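Local structure of NADH dehydrogenase (Methanothermobacter marburgensis, 4R81) at residues 6-11 and 25-30; 85-90 and 130-135; 62-67 and 108-113; 40-45 and 98-103. The protein binds flavin mononucleotide and probably uses it to pass electrons from NAD(P)H to quinones. All blocks are in the same frame, centred on the assembly; numbering follows the deposited sequence. Where two conformers were deposited one is given.

Contact 1: residues 6-11 and 25-30; sequences VYILFA and AFTEGL
I8 has the largest single share of this packing, reaching from strand 6-10 into the space between F26, T27 and L30 of helix 25-30. From CB the chain runs to CG1; set beside the backbone N by chi1 of -55°, CG1 passes F26 CE2 at 4.1 Å. CD1 goes further: it lies in the plane of the F26 ring at its edge, 3.8 Å from F26 CE2. The same methyl meets CG2 of T27 at 4.0 Å and, at the same distance, CD1 of L30. A branched but slim isoleucine suits this spot, because one extended branch can meet three helix side chains. One turn on from F26, L30 sends CD1 to V6 CG2 at 3.9 Å, and the side chains of V6 and L30 cross obliquely. T27 turns its hydroxyl to the carbonyl of E24, which satisfies the polar atom within the helix while its methyl joins the apolar contact. The axes of strand 6-10 and helix 25-30 run antiparallel (175°), 11.7 Å apart at closest approach. Strand and helix open the beta-alpha-beta unit that continues into strand 36-41, whose Y37 touches I8, T27 and L30, while A86 of strand 84-90 lies against F26.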
loop_
_atom_site.group_PDB
_atom_site.type_symbol
_atom_site.label_atom_id
_atom_site.label_comp_id
_atom_site.label_asym_id
_atom_site.label_seq_id
_atom_site.Cartn_x
_atom_site.Cartn_y
_atom_site.Cartn_z
ATOM N N VAL A 6 7.977 17.112 -15.788
ATOM C CA VAL A 6 7.538 15.962 -15.007
ATOM C C VAL A 6 7.873 16.137 -13.537
ATOM O O VAL A 6 9.011 16.458 -13.202
ATOM C CB VAL A 6 8.236 14.679 -15.477
ATOM C CG1 VAL A 6 7.560 13.459 -14.866
ATOM C CG2 VAL A 6 8.205 14.597 -16.989
ATOM N N TYR A 7 6.895 15.916 -12.660
ATOM C CA TYR A 7 7.199 15.802 -11.238
ATOM C C TYR A 7 7.302 14.316 -10.917
ATOM O O TYR A 7 6.344 13.551 -11.099
ATOM C CB TYR A 7 6.173 16.526 -10.343
ATOM C CG TYR A 7 6.490 16.434 -8.856
ATOM C CD1 TYR A 7 7.767 16.721 -8.373
ATOM C CD2 TYR A 7 5.511 16.061 -7.935
ATOM C CE1 TYR A 7 8.067 16.631 -7.015
ATOM C CE2 TYR A 7 5.794 15.969 -6.578
ATOM C CZ TYR A 7 7.076 16.254 -6.122
ATOM O OH TYR A 7 7.387 16.168 -4.779
ATOM N N ILE A 8 8.489 13.922 -10.460
ATOM C CA ILE A 8 8.837 12.525 -10.267
ATOM C C ILE A 8 8.892 12.197 -8.787
ATOM O O ILE A 8 9.744 12.715 -8.050
ATOM C CB ILE A 8 10.213 12.204 -10.880
ATOM C CG1 ILE A 8 10.262 12.592 -12.368
ATOM C CG2 ILE A 8 10.535 10.732 -10.689
ATOM C CD1 ILE A 8 11.663 12.530 -12.957
ATOM N N LEU A 9 7.972 11.345 -8.347
ATOM C CA LEU A 9 7.973 10.867 -6.970
ATOM C C LEU A 9 8.864 9.639 -6.901
ATOM O O LEU A 9 8.632 8.647 -7.593
ATOM C CB LEU A 9 6.556 10.504 -6.508
ATOM C CG LEU A 9 5.566 11.639 -6.215
ATOM C CD1 LEU A 9 6.196 12.647 -5.258
ATOM C CD2 LEU A 9 5.071 12.332 -7.502
ATOM N N PHE A 10 9.883 9.710 -6.060
ATOM C CA PHE A 10 10.841 8.629 -5.920
ATOM C C PHE A 10 10.797 8.116 -4.488
ATOM O O PHE A 10 10.953 8.884 -3.534
ATOM C CB PHE A 10 12.243 9.122 -6.275
ATOM C CG PHE A 10 13.310 8.089 -6.092
ATOM C CD1 PHE A 10 13.511 7.105 -7.043
ATOM C CD2 PHE A 10 14.110 8.095 -4.966
ATOM C CE1 PHE A 10 14.502 6.144 -6.875
ATOM C CE2 PHE A 10 15.090 7.139 -4.789
ATOM C CZ PHE A 10 15.290 6.166 -5.742
ATOM N N ALA A 11 10.593 6.812 -4.342
ATOM C CA ALA A 11 10.421 6.203 -3.032
ATOM C C ALA A 11 11.380 5.042 -2.782
ATOM O O ALA A 11 11.093 3.911 -3.172
ATOM C CB ALA A 11 8.972 5.728 -2.874
ATOM N N ALA A 25 18.070 6.553 -15.358
ATOM C CA ALA A 25 17.795 6.173 -16.746
ATOM C C ALA A 25 16.597 6.955 -17.291
ATOM O O ALA A 25 16.633 7.486 -18.404
ATOM C CB ALA A 25 17.571 4.669 -16.861
ATOM N N PHE A 26 15.553 7.055 -16.476
ATOM C CA PHE A 26 14.349 7.802 -16.837
ATOM C C PHE A 26 14.661 9.278 -17.093
ATOM O O PHE A 26 14.221 9.850 -18.092
ATOM C CB PHE A 26 13.288 7.647 -15.742
ATOM C CG PHE A 26 11.978 8.324 -16.054
ATOM C CD1 PHE A 26 11.176 7.886 -17.101
ATOM C CD2 PHE A 26 11.536 9.383 -15.275
ATOM C CE1 PHE A 26 9.963 8.510 -17.374
ATOM C CE2 PHE A 26 10.328 10.009 -15.535
ATOM C CZ PHE A 26 9.539 9.570 -16.586
ATOM N N THR A 27 15.424 9.901 -16.201
ATOM C CA THR A 27 15.775 11.303 -16.392
ATOM C C THR A 27 16.640 11.526 -17.635
ATOM O O THR A 27 16.513 12.548 -18.306
ATOM C CB THR A 27 16.440 11.918 -15.144
ATOM O OG1 THR A 27 17.608 11.168 -14.793
ATOM C CG2 THR A 27 15.465 11.926 -13.967
ATOM N N GLU A 28 17.510 10.567 -17.945
ATOM C CA GLU A 28 18.315 10.638 -19.162
ATOM C C GLU A 28 17.420 10.673 -20.397
ATOM O O GLU A 28 17.642 11.471 -21.310
ATOM C CB GLU A 28 19.295 9.457 -19.236
ATOM C CG GLU A 28 20.286 9.523 -20.391
ATOM C CD GLU A 28 21.290 8.377 -20.376
ATOM O OE1 GLU A 28 21.253 7.553 -19.430
ATOM O OE2 GLU A 28 22.116 8.301 -21.316
ATOM N N GLY A 29 16.409 9.806 -20.423
ATOM C CA GLY A 29 15.448 9.808 -21.513
ATOM C C GLY A 29 14.667 11.109 -21.601
ATOM O O GLY A 29 14.473 11.644 -22.695
ATOM N N LEU A 30 14.197 11.611 -20.459
ATOM C CA LEU A 30 13.495 12.891 -20.429
ATOM C C LEU A 30 14.357 13.997 -21.038
ATOM O O LEU A 30 13.899 14.764 -21.892
ATOM C CB LEU A 30 13.120 13.272 -18.997
ATOM C CG LEU A 30 11.985 12.493 -18.340
ATOM C CD1 LEU A 30 11.754 13.032 -16.929
ATOM C CD2 LEU A 30 10.697 12.561 -19.172
#

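Contact 2: residues 85-90 and 130-135; sequences LAFIYP and AVVLCS. With FMN (flavin mononucleotide), chain E.
The middle of the parallel sheet in this flavodoxin-like fold is formed where strand 85-90 pairs in register with strand 130-135. Five backbone hydrogen bonds join them. In the straightest of these, L133 N gives to F87 O at 2.8 Å with an angle of 169° at the hydrogen. Side chains alternate between the faces: A86, I88, V131 and L133 lie on one face, where F26 of helix 18-32 touches A86 and L133, while F87, Y89, V132 and C134 face the other way. I88 and L133 lie side by side, I88 CG1 being 4.1 Å from L133 CB. Y89 has CG wedged between its own N and carbonyl carbon (chi1 60°), and the ring leans across to the neighbouring strand. There its CE1 meets V132 CG1 at 3.6 Å and its CE2 meets C134 SG at 3.7 Å, an oblique sulfur-aromatic contact. An alanine in place of Y89 would probably leave V132 CG1 and C134 SG without their aromatic partner and open a gap beside M156 and M171, which also touch the Y89 side chain. Small or compact residues suit the strand ends, which border the flavin phosphate and ribityl chain: P90 CB lies 3.9 Å from FMN O3P, and S135 OG, anti to its backbone N (chi1 172°) in one of its two conformers, there shares a hydrogen bond of 2.7 Å with FMN O4'.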
loop_
_atom_site.group_PDB
_atom_site.type_symbol
_atom_site.label_atom_id
_atom_site.label_comp_id
_atom_site.label_asym_id
_atom_site.label_seq_id
_atom_site.Cartn_x
_atom_site.Cartn_y
_atom_site.Cartn_z
ATOM N N LEU A 85 3.341 13.247 -14.320
ATOM C CA LEU A 85 3.875 12.723 -13.071
ATOM C C LEU A 85 4.583 11.414 -13.361
ATOM O O LEU A 85 4.274 10.721 -14.335
ATOM C CB LEU A 85 2.758 12.478 -12.045
ATOM C CG LEU A 85 1.947 13.683 -11.556
ATOM C CD1 LEU A 85 0.803 13.245 -10.636
ATOM C CD2 LEU A 85 2.837 14.710 -10.859
ATOM N N ALA A 86 5.541 11.070 -12.519
ATOM C CA ALA A 86 6.137 9.750 -12.588
ATOM C C ALA A 86 6.297 9.208 -11.182
ATOM O O ALA A 86 6.473 9.972 -10.232
ATOM C CB ALA A 86 7.467 9.796 -13.327
ATOM N N PHE A 87 6.203 7.891 -11.056
ATOM C CA PHE A 87 6.333 7.219 -9.772
ATOM C C PHE A 87 7.343 6.099 -9.940
ATOM O O PHE A 87 7.160 5.205 -10.768
ATOM C CB PHE A 87 4.976 6.678 -9.309
ATOM C CG PHE A 87 3.956 7.753 -9.087
ATOM C CD1 PHE A 87 3.219 8.265 -10.153
ATOM C CD2 PHE A 87 3.756 8.287 -7.819
ATOM C CE1 PHE A 87 2.279 9.279 -9.952
ATOM C CE2 PHE A 87 2.819 9.300 -7.609
ATOM C CZ PHE A 87 2.083 9.797 -8.678
ATOM N N ILE A 88 8.421 6.170 -9.168
ATOM C CA ILE A 88 9.518 5.223 -9.280
ATOM C C ILE A 88 9.779 4.618 -7.910
ATOM O O ILE A 88 10.096 5.329 -6.953
ATOM C CB ILE A 88 10.794 5.912 -9.817
ATOM C CG1 ILE A 88 10.521 6.476 -11.221
ATOM C CG2 ILE A 88 11.978 4.930 -9.824
ATOM C CD1 ILE A 88 11.698 7.226 -11.829
ATOM N N TYR A 89 9.612 3.302 -7.810
ATOM C CA TYR A 89 9.668 2.616 -6.522
ATOM C C TYR A 89 9.861 1.118 -6.714
ATOM O O TYR A 89 9.568 0.578 -7.787
ATOM C CB TYR A 89 8.382 2.882 -5.722
ATOM C CG TYR A 89 7.118 2.409 -6.419
ATOM C CD1 TYR A 89 6.446 3.240 -7.305
ATOM C CD2 TYR A 89 6.607 1.136 -6.200
ATOM C CE1 TYR A 89 5.302 2.826 -7.958
ATOM C CE2 TYR A 89 5.454 0.705 -6.855
ATOM C CZ TYR A 89 4.805 1.561 -7.732
ATOM O OH TYR A 89 3.666 1.156 -8.390
ATOM N N PRO A 90 10.369 0.439 -5.681
ATOM C CA PRO A 90 10.396 -1.026 -5.680
ATOM C C PRO A 90 9.070 -1.621 -5.211
ATOM O O PRO A 90 8.389 -1.051 -4.344
ATOM C CB PRO A 90 11.480 -1.342 -4.650
ATOM C CG PRO A 90 11.372 -0.221 -3.662
ATOM C CD PRO A 90 11.022 1.005 -4.485
ATOM N N ALA A 130 0.794 10.040 -16.537
ATOM C CA ALA A 130 1.571 9.518 -15.427
ATOM C C ALA A 130 2.264 8.239 -15.869
ATOM O O ALA A 130 1.655 7.388 -16.527
ATOM C CB ALA A 130 0.688 9.251 -14.226
ATOM N N VAL A 131 3.538 8.118 -15.507
ATOM C CA VAL A 131 4.338 6.937 -15.799
ATOM C C VAL A 131 4.746 6.259 -14.489
ATOM O O VAL A 131 5.294 6.901 -13.588
ATOM C CB VAL A 131 5.619 7.319 -16.563
ATOM C CG1 VAL A 131 6.447 6.080 -16.872
ATOM C CG2 VAL A 131 5.275 8.069 -17.844
ATOM N N VAL A 132 4.480 4.962 -14.373
ATOM C CA VAL A 132 4.891 4.213 -13.193
ATOM C C VAL A 132 6.008 3.257 -13.581
ATOM O O VAL A 132 5.846 2.437 -14.483
ATOM C CB VAL A 132 3.716 3.404 -12.598
ATOM C CG1 VAL A 132 4.190 2.557 -11.413
ATOM C CG2 VAL A 132 2.604 4.341 -12.172
ATOM N N LEU A 133 7.142 3.375 -12.906
ATOM C CA LEU A 133 8.277 2.487 -13.136
ATOM C C LEU A 133 8.504 1.703 -11.851
ATOM O O LEU A 133 9.069 2.213 -10.873
ATOM C CB LEU A 133 9.533 3.272 -13.533
ATOM C CG LEU A 133 9.460 4.163 -14.777
ATOM C CD1 LEU A 133 10.795 4.855 -15.059
ATOM C CD2 LEU A 133 9.018 3.369 -15.997
ATOM N N CYS A 134 8.024 0.464 -11.850
ATOM C CA CYS A 134 8.031 -0.362 -10.655
ATOM C C CYS A 134 9.011 -1.518 -10.800
ATOM O O CYS A 134 8.858 -2.381 -11.670
ATOM C CB CYS A 134 6.619 -0.896 -10.410
ATOM S SG CYS A 134 6.483 -2.049 -9.059
ATOM N N SER A 135 10.030 -1.537 -9.955
ATOM C CA SER A 135 11.021 -2.610 -9.982
ATOM C C SER A 135 10.539 -3.760 -9.110
ATOM O O SER A 135 10.074 -3.543 -8.001
ATOM C CB SER A 135 12.370 -2.096 -9.478
ATOM O OG SER A 135 13.288 -3.162 -9.316
HETATM N N1 FMN E . 9.330 -8.443 -5.277
HETATM C C2 FMN E . 8.151 -8.876 -5.852
HETATM O O2 FMN E . 8.153 -9.285 -7.006
HETATM N N3 FMN E . 6.968 -8.847 -5.140
HETATM C C4 FMN E . 6.953 -8.384 -3.842
HETATM O O4 FMN E . 5.888 -8.358 -3.232
HETATM C C4A FMN E . 8.134 -7.947 -3.246
HETATM N N5 FMN E . 8.150 -7.493 -1.942
HETATM C C5A FMN E . 9.327 -7.048 -1.376
HETATM C C6 FMN E . 9.331 -6.574 -0.064
HETATM C C7 FMN E . 10.514 -6.131 0.522
HETATM C C7M FMN E . 10.515 -5.603 1.926
HETATM C C8 FMN E . 11.703 -6.160 -0.208
HETATM C C8M FMN E . 12.990 -5.690 0.414
HETATM C C9 FMN E . 11.693 -6.644 -1.514
HETATM C C9A FMN E . 10.511 -7.086 -2.106
HETATM N N10 FMN E . 10.496 -7.562 -3.407
HETATM C C10 FMN E . 9.319 -7.982 -3.976
HETATM C "C1'" FMN E . 11.744 -7.582 -4.230
HETATM C "C2'" FMN E . 11.959 -6.124 -4.660
HETATM O "O2'" FMN E . 10.958 -5.672 -5.550
HETATM C "C3'" FMN E . 13.363 -5.921 -5.207
HETATM O "O3'" FMN E . 14.242 -6.007 -4.097
HETATM C "C4'" FMN E . 13.500 -4.553 -5.863
HETATM O "O4'" FMN E . 12.735 -4.461 -7.046
HETATM C "C5'" FMN E . 14.949 -4.231 -6.195
HETATM O "O5'" FMN E . 14.990 -2.859 -6.508
HETATM P P FMN E . 15.779 -1.870 -5.522
HETATM O O1P FMN E . 17.251 -2.235 -5.597
HETATM O O2P FMN E . 15.581 -0.443 -5.970
HETATM O O3P FMN E . 15.280 -2.092 -4.115
#

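Contact 3: residues 62-67 and 108-113; sequences QEAGSP and WTYGYA
A64 and G111 bring two irregular loops together, their CA atoms 4.0 Å apart, G111 with positive phi (95°) and A64 in a type I turn. The carbonyl O of Y110 and A64 CA would both collide with a CB at G111, hence glycine; A64 CB packs on G111 CA at 3.6 Å. The larger surface is the Y110 ring, over whose face Q62 CB makes a CH-pi contact 3.7 Å from the centroid, the Q62 amide tilted 19° from the ring plane. Above the same face, Q62 C comes to 3.4 Å from Y110 CE1. An alanine at Y110 would probably leave Q62 CB and the Q62 backbone without aromatic cover, free to shift. These surface loops follow helices 53-61 and 98-107, the Q62 side chain about 7 Å from a bound FMN. R58 and E59 bind the Y110 backbone, and P179 of the second subunit packs on Q62. With no hydrogen bond between the two segments, the fit rests on shape and dispersion, Y110 giving the largest share.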
loop_
_atom_site.group_PDB
_atom_site.type_symbol
_atom_site.label_atom_id
_atom_site.label_comp_id
_atom_site.label_asym_id
_atom_site.label_seq_id
_atom_site.Cartn_x
_atom_site.Cartn_y
_atom_site.Cartn_z
ATOM N N GLN A 62 -15.100 16.646 4.337
ATOM C CA GLN A 62 -15.393 16.899 2.927
ATOM C C GLN A 62 -15.739 18.362 2.682
ATOM O O GLN A 62 -16.790 18.694 2.126
ATOM C CB GLN A 62 -16.479 15.948 2.407
ATOM C CG GLN A 62 -16.132 14.481 2.645
ATOM C CD GLN A 62 -16.806 13.530 1.675
ATOM O OE1 GLN A 62 -17.901 13.797 1.181
ATOM N NE2 GLN A 62 -16.144 12.406 1.394
ATOM N N GLU A 63 -14.834 19.229 3.127
ATOM C CA GLU A 63 -14.896 20.657 2.858
ATOM C C GLU A 63 -13.704 21.005 1.982
ATOM O O GLU A 63 -12.565 20.953 2.437
ATOM C CB GLU A 63 -14.820 21.452 4.163
ATOM C CG GLU A 63 -15.972 21.207 5.124
ATOM C CD GLU A 63 -17.301 21.681 4.567
ATOM O OE1 GLU A 63 -17.291 22.594 3.714
ATOM O OE2 GLU A 63 -18.355 21.138 4.979
ATOM N N ALA A 64 -13.967 21.351 0.725
ATOM C CA ALA A 64 -12.900 21.593 -0.246
ATOM C C ALA A 64 -11.993 22.770 0.126
ATOM O O ALA A 64 -10.819 22.807 -0.254
ATOM C CB ALA A 64 -13.490 21.790 -1.641
ATOM N N GLY A 65 -12.537 23.723 0.876
ATOM C CA GLY A 65 -11.816 24.946 1.186
ATOM C C GLY A 65 -11.070 24.940 2.507
ATOM O O GLY A 65 -10.446 25.936 2.874
ATOM N N SER A 66 -11.127 23.821 3.222
ATOM C CA SER A 66 -10.467 23.701 4.522
ATOM C C SER A 66 -8.940 23.641 4.394
ATOM O O SER A 66 -8.423 23.205 3.364
ATOM C CB SER A 66 -11.005 22.479 5.273
ATOM O OG SER A 66 -12.273 22.767 5.837
ATOM N N PRO A 67 -8.217 24.085 5.444
ATOM C CA PRO A 67 -6.749 24.183 5.429
ATOM C C PRO A 67 -6.023 22.869 5.150
ATOM O O PRO A 67 -6.503 21.795 5.518
ATOM C CB PRO A 67 -6.416 24.643 6.851
ATOM C CG PRO A 67 -7.633 25.348 7.314
ATOM C CD PRO A 67 -8.784 24.614 6.698
ATOM N N TRP A 108 -3.504 13.231 -1.858
ATOM C CA TRP A 108 -4.729 13.158 -2.647
ATOM C C TRP A 108 -5.919 13.601 -1.788
ATOM O O TRP A 108 -6.724 12.778 -1.340
ATOM C CB TRP A 108 -4.954 11.734 -3.162
ATOM C CG TRP A 108 -4.300 11.313 -4.493
ATOM C CD1 TRP A 108 -4.505 10.126 -5.126
ATOM C CD2 TRP A 108 -3.376 12.054 -5.335
ATOM N NE1 TRP A 108 -3.778 10.066 -6.289
ATOM C CE2 TRP A 108 -3.080 11.233 -6.445
ATOM C CE3 TRP A 108 -2.772 13.317 -5.258
ATOM C CZ2 TRP A 108 -2.217 11.633 -7.473
ATOM C CZ3 TRP A 108 -1.910 13.712 -6.281
ATOM C CH2 TRP A 108 -1.642 12.870 -7.371
ATOM N N THR A 109 -6.036 14.907 -1.567
ATOM C CA THR A 109 -6.983 15.450 -0.588
ATOM C C THR A 109 -8.345 15.789 -1.167
ATOM O O THR A 109 -8.482 16.034 -2.366
ATOM C CB THR A 109 -6.402 16.704 0.100
ATOM O OG1 THR A 109 -5.988 17.649 -0.894
ATOM C CG2 THR A 109 -5.207 16.325 0.927
ATOM N N TYR A 110 -9.359 15.797 -0.305
ATOM C CA TYR A 110 -10.695 16.167 -0.733
ATOM C C TYR A 110 -10.681 17.616 -1.206
ATOM O O TYR A 110 -10.120 18.497 -0.540
ATOM C CB TYR A 110 -11.719 15.984 0.390
ATOM C CG TYR A 110 -13.120 16.257 -0.092
ATOM C CD1 TYR A 110 -13.642 17.542 -0.074
ATOM C CD2 TYR A 110 -13.908 15.236 -0.612
ATOM C CE1 TYR A 110 -14.903 17.805 -0.542
ATOM C CE2 TYR A 110 -15.175 15.488 -1.078
ATOM C CZ TYR A 110 -15.669 16.775 -1.038
ATOM O OH TYR A 110 -16.931 17.041 -1.504
ATOM N N GLY A 111 -11.298 17.854 -2.362
ATOM C CA GLY A 111 -11.325 19.179 -2.955
ATOM C C GLY A 111 -10.219 19.380 -3.972
ATOM O O GLY A 111 -10.241 20.350 -4.732
ATOM N N TYR A 112 -9.257 18.460 -3.987
ATOM C CA TYR A 112 -8.131 18.521 -4.913
ATOM C C TYR A 112 -8.113 17.313 -5.851
ATOM O O TYR A 112 -8.264 17.457 -7.070
ATOM C CB TYR A 112 -6.816 18.591 -4.135
ATOM C CG TYR A 112 -5.577 18.606 -5.007
ATOM C CD1 TYR A 112 -5.275 19.706 -5.798
ATOM C CD2 TYR A 112 -4.707 17.523 -5.032
ATOM C CE1 TYR A 112 -4.136 19.727 -6.590
ATOM C CE2 TYR A 112 -3.574 17.531 -5.818
ATOM C CZ TYR A 112 -3.293 18.635 -6.597
ATOM O OH TYR A 112 -2.164 18.650 -7.385
ATOM N N ALA A 113 -7.923 16.124 -5.279
ATOM C CA ALA A 113 -7.846 14.890 -6.064
ATOM C C ALA A 113 -9.220 14.306 -6.379
ATOM O O ALA A 113 -9.382 13.559 -7.345
ATOM C CB ALA A 113 -6.985 13.851 -5.352
#

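Contact 4: residues 40-45 and 98-103; sequences GDLYRM and AKLKGW
K99 threads its side chain between L42 and Y43. Its CG lies 3.5 Å from L42 CB, and the bends at chi2 (77°) and chi3 (82°) carry CE over the centre of the Y43 ring, 4.0 Å from the centroid. NZ makes a longer cation-pi contact with the same face, 5.0 Å from the centroid. L42 suits its place with two methyls: CD1 meets L100 CD1 at 4.0 Å, and CD2 touches W103 CD1 at 3.7 Å, the leucine and indole crossing at about a right angle. At the end of strand 36-41, which helix 98-107 covers in this flavodoxin-like fold, D41 OD1 accepts from R44 N, an Asx motif starting the helical residues 42-45, where M45 N also bonds to D41 O. One water links Y43 OH to K99 N; a second accepts from K99 NZ and donates to Y43 O at 2.7 Å. NZ also donates to its own chain's F47 O and salt-bridges E50 of the second subunit; W103 NE1 bonds to E75, and D41 OD2 salt-bridges R20.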
loop_
_atom_site.group_PDB
_atom_site.type_symbol
_atom_site.label_atom_id
_atom_site.label_comp_id
_atom_site.label_asym_id
_atom_site.label_seq_id
_atom_site.Cartn_x
_atom_site.Cartn_y
_atom_site.Cartn_z
ATOM N N GLY A 40 10.966 14.491 -6.384
ATOM C CA GLY A 40 10.587 14.457 -4.987
ATOM C C GLY A 40 11.062 13.148 -4.385
ATOM O O GLY A 40 10.405 12.117 -4.521
ATOM N N ASP A 41 12.234 13.187 -3.757
ATOM C CA ASP A 41 12.843 12.015 -3.123
ATOM C C ASP A 41 12.261 11.958 -1.717
ATOM O O ASP A 41 12.763 12.613 -0.793
ATOM C CB ASP A 41 14.374 12.177 -3.097
ATOM C CG ASP A 41 15.110 10.935 -2.583
ATOM O OD1 ASP A 41 14.571 10.210 -1.725
ATOM O OD2 ASP A 41 16.258 10.696 -3.028
ATOM N N LEU A 42 11.182 11.195 -1.565
ATOM C CA LEU A 42 10.381 11.243 -0.351
ATOM C C LEU A 42 11.160 10.905 0.915
ATOM O O LEU A 42 10.923 11.502 1.960
ATOM C CB LEU A 42 9.151 10.334 -0.476
ATOM C CG LEU A 42 8.150 10.713 -1.575
ATOM C CD1 LEU A 42 6.977 9.750 -1.588
ATOM C CD2 LEU A 42 7.654 12.145 -1.383
ATOM N N TYR A 43 12.094 9.961 0.826
ATOM C CA TYR A 43 12.920 9.628 1.988
ATOM C C TYR A 43 13.869 10.767 2.348
ATOM O O TYR A 43 13.995 11.123 3.526
ATOM C CB TYR A 43 13.703 8.336 1.762
ATOM C CG TYR A 43 12.998 7.074 2.214
ATOM C CD1 TYR A 43 13.206 6.554 3.491
ATOM C CD2 TYR A 43 12.142 6.393 1.361
ATOM C CE1 TYR A 43 12.574 5.396 3.905
ATOM C CE2 TYR A 43 11.504 5.231 1.766
ATOM C CZ TYR A 43 11.736 4.733 3.037
ATOM O OH TYR A 43 11.118 3.578 3.448
ATOM N N ARG A 44 14.519 11.347 1.340
ATOM C CA ARG A 44 15.406 12.496 1.544
ATOM C C ARG A 44 14.660 13.674 2.138
ATOM O O ARG A 44 15.213 14.444 2.908
ATOM C CB ARG A 44 16.030 12.961 0.226
ATOM C CG ARG A 44 17.283 12.228 -0.182
ATOM C CD ARG A 44 18.181 13.123 -1.029
ATOM N NE ARG A 44 19.180 13.812 -0.214
ATOM C CZ ARG A 44 19.203 15.119 0.031
ATOM N NH1 ARG A 44 18.282 15.928 -0.488
ATOM N NH2 ARG A 44 20.161 15.621 0.798
ATOM N N MET A 45 13.404 13.816 1.745
ATOM C CA MET A 45 12.573 14.926 2.187
ATOM C C MET A 45 12.086 14.764 3.613
ATOM O O MET A 45 11.472 15.682 4.155
ATOM C CB MET A 45 11.349 15.055 1.277
ATOM C CG MET A 45 11.682 15.492 -0.144
ATOM S SD MET A 45 10.299 15.256 -1.281
ATOM C CE MET A 45 8.989 16.062 -0.367
ATOM N N ALA A 98 5.512 1.902 1.936
ATOM C CA ALA A 98 4.647 2.674 2.818
ATOM C C ALA A 98 4.838 4.174 2.646
ATOM O O ALA A 98 3.866 4.934 2.736
ATOM C CB ALA A 98 4.884 2.278 4.264
ATOM N N LYS A 99 6.083 4.598 2.409
ATOM C CA LYS A 99 6.389 6.018 2.227
ATOM C C LYS A 99 5.585 6.627 1.074
ATOM O O LYS A 99 5.047 7.732 1.201
ATOM C CB LYS A 99 7.887 6.239 1.994
ATOM C CG LYS A 99 8.237 7.677 1.655
ATOM C CD LYS A 99 8.224 8.572 2.888
ATOM C CE LYS A 99 9.535 8.469 3.667
ATOM N NZ LYS A 99 9.449 9.103 5.019
ATOM N N LEU A 100 5.478 5.899 -0.039
ATOM C CA LEU A 100 4.722 6.398 -1.180
ATOM C C LEU A 100 3.222 6.234 -0.959
ATOM O O LEU A 100 2.436 7.085 -1.383
ATOM C CB LEU A 100 5.161 5.703 -2.480
ATOM C CG LEU A 100 4.469 6.127 -3.779
ATOM C CD1 LEU A 100 4.604 7.631 -4.000
ATOM C CD2 LEU A 100 5.048 5.339 -4.945
ATOM N N LYS A 101 2.820 5.142 -0.309
ATOM C CA LYS A 101 1.405 4.941 -0.003
ATOM C C LYS A 101 0.905 6.116 0.819
ATOM O O LYS A 101 -0.199 6.620 0.587
ATOM C CB LYS A 101 1.171 3.634 0.765
ATOM C CG LYS A 101 -0.285 3.392 1.188
ATOM C CD LYS A 101 -1.249 3.545 0.004
ATOM C CE LYS A 101 -2.615 2.951 0.277
ATOM N NZ LYS A 101 -3.284 3.592 1.442
ATOM N N GLY A 102 1.736 6.567 1.756
ATOM C CA GLY A 102 1.364 7.664 2.628
ATOM C C GLY A 102 1.286 8.977 1.884
ATOM O O GLY A 102 0.512 9.859 2.260
ATOM N N TRP A 103 2.076 9.101 0.818
ATOM C CA TRP A 103 1.990 10.262 -0.050
ATOM C C TRP A 103 0.592 10.327 -0.673
ATOM O O TRP A 103 -0.039 11.379 -0.660
ATOM C CB TRP A 103 3.072 10.198 -1.127
ATOM C CG TRP A 103 3.197 11.426 -1.979
ATOM C CD1 TRP A 103 4.009 12.497 -1.749
ATOM C CD2 TRP A 103 2.514 11.698 -3.217
ATOM N NE1 TRP A 103 3.874 13.423 -2.758
ATOM C CE2 TRP A 103 2.966 12.956 -3.674
ATOM C CE3 TRP A 103 1.574 10.994 -3.988
ATOM C CZ2 TRP A 103 2.500 13.535 -4.859
ATOM C CZ3 TRP A 103 1.111 11.571 -5.166
ATOM C CH2 TRP A 103 1.575 12.829 -5.586
HETATM O O HOH W 1 8.501 3.088 3.119
HETATM O O HOH W 2 12.398 10.095 5.458
#

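In the fold
Contact 1 is the first to close, over 13 residues, as strand 5-10 and helix 18-32 pack together before any other contact opens. The remaining three open in the order 4, 3, 2, at 40-45, 62-67 and 85-90, and close in the same order, at 98-103, 108-113 and 130-135, so each crosses the other two and none nests. Contact 4 ties the end of strand 36-41 to helix 98-107, contact 3 joins the loops after helices 53-61 and 98-107, and contact 2 pairs strands 84-90 and 129-135. Strand 5-10, between strands 36-41 and 84-90, connects contacts 1, 2 and 4, while W108 links contact 3 to W103 and L85.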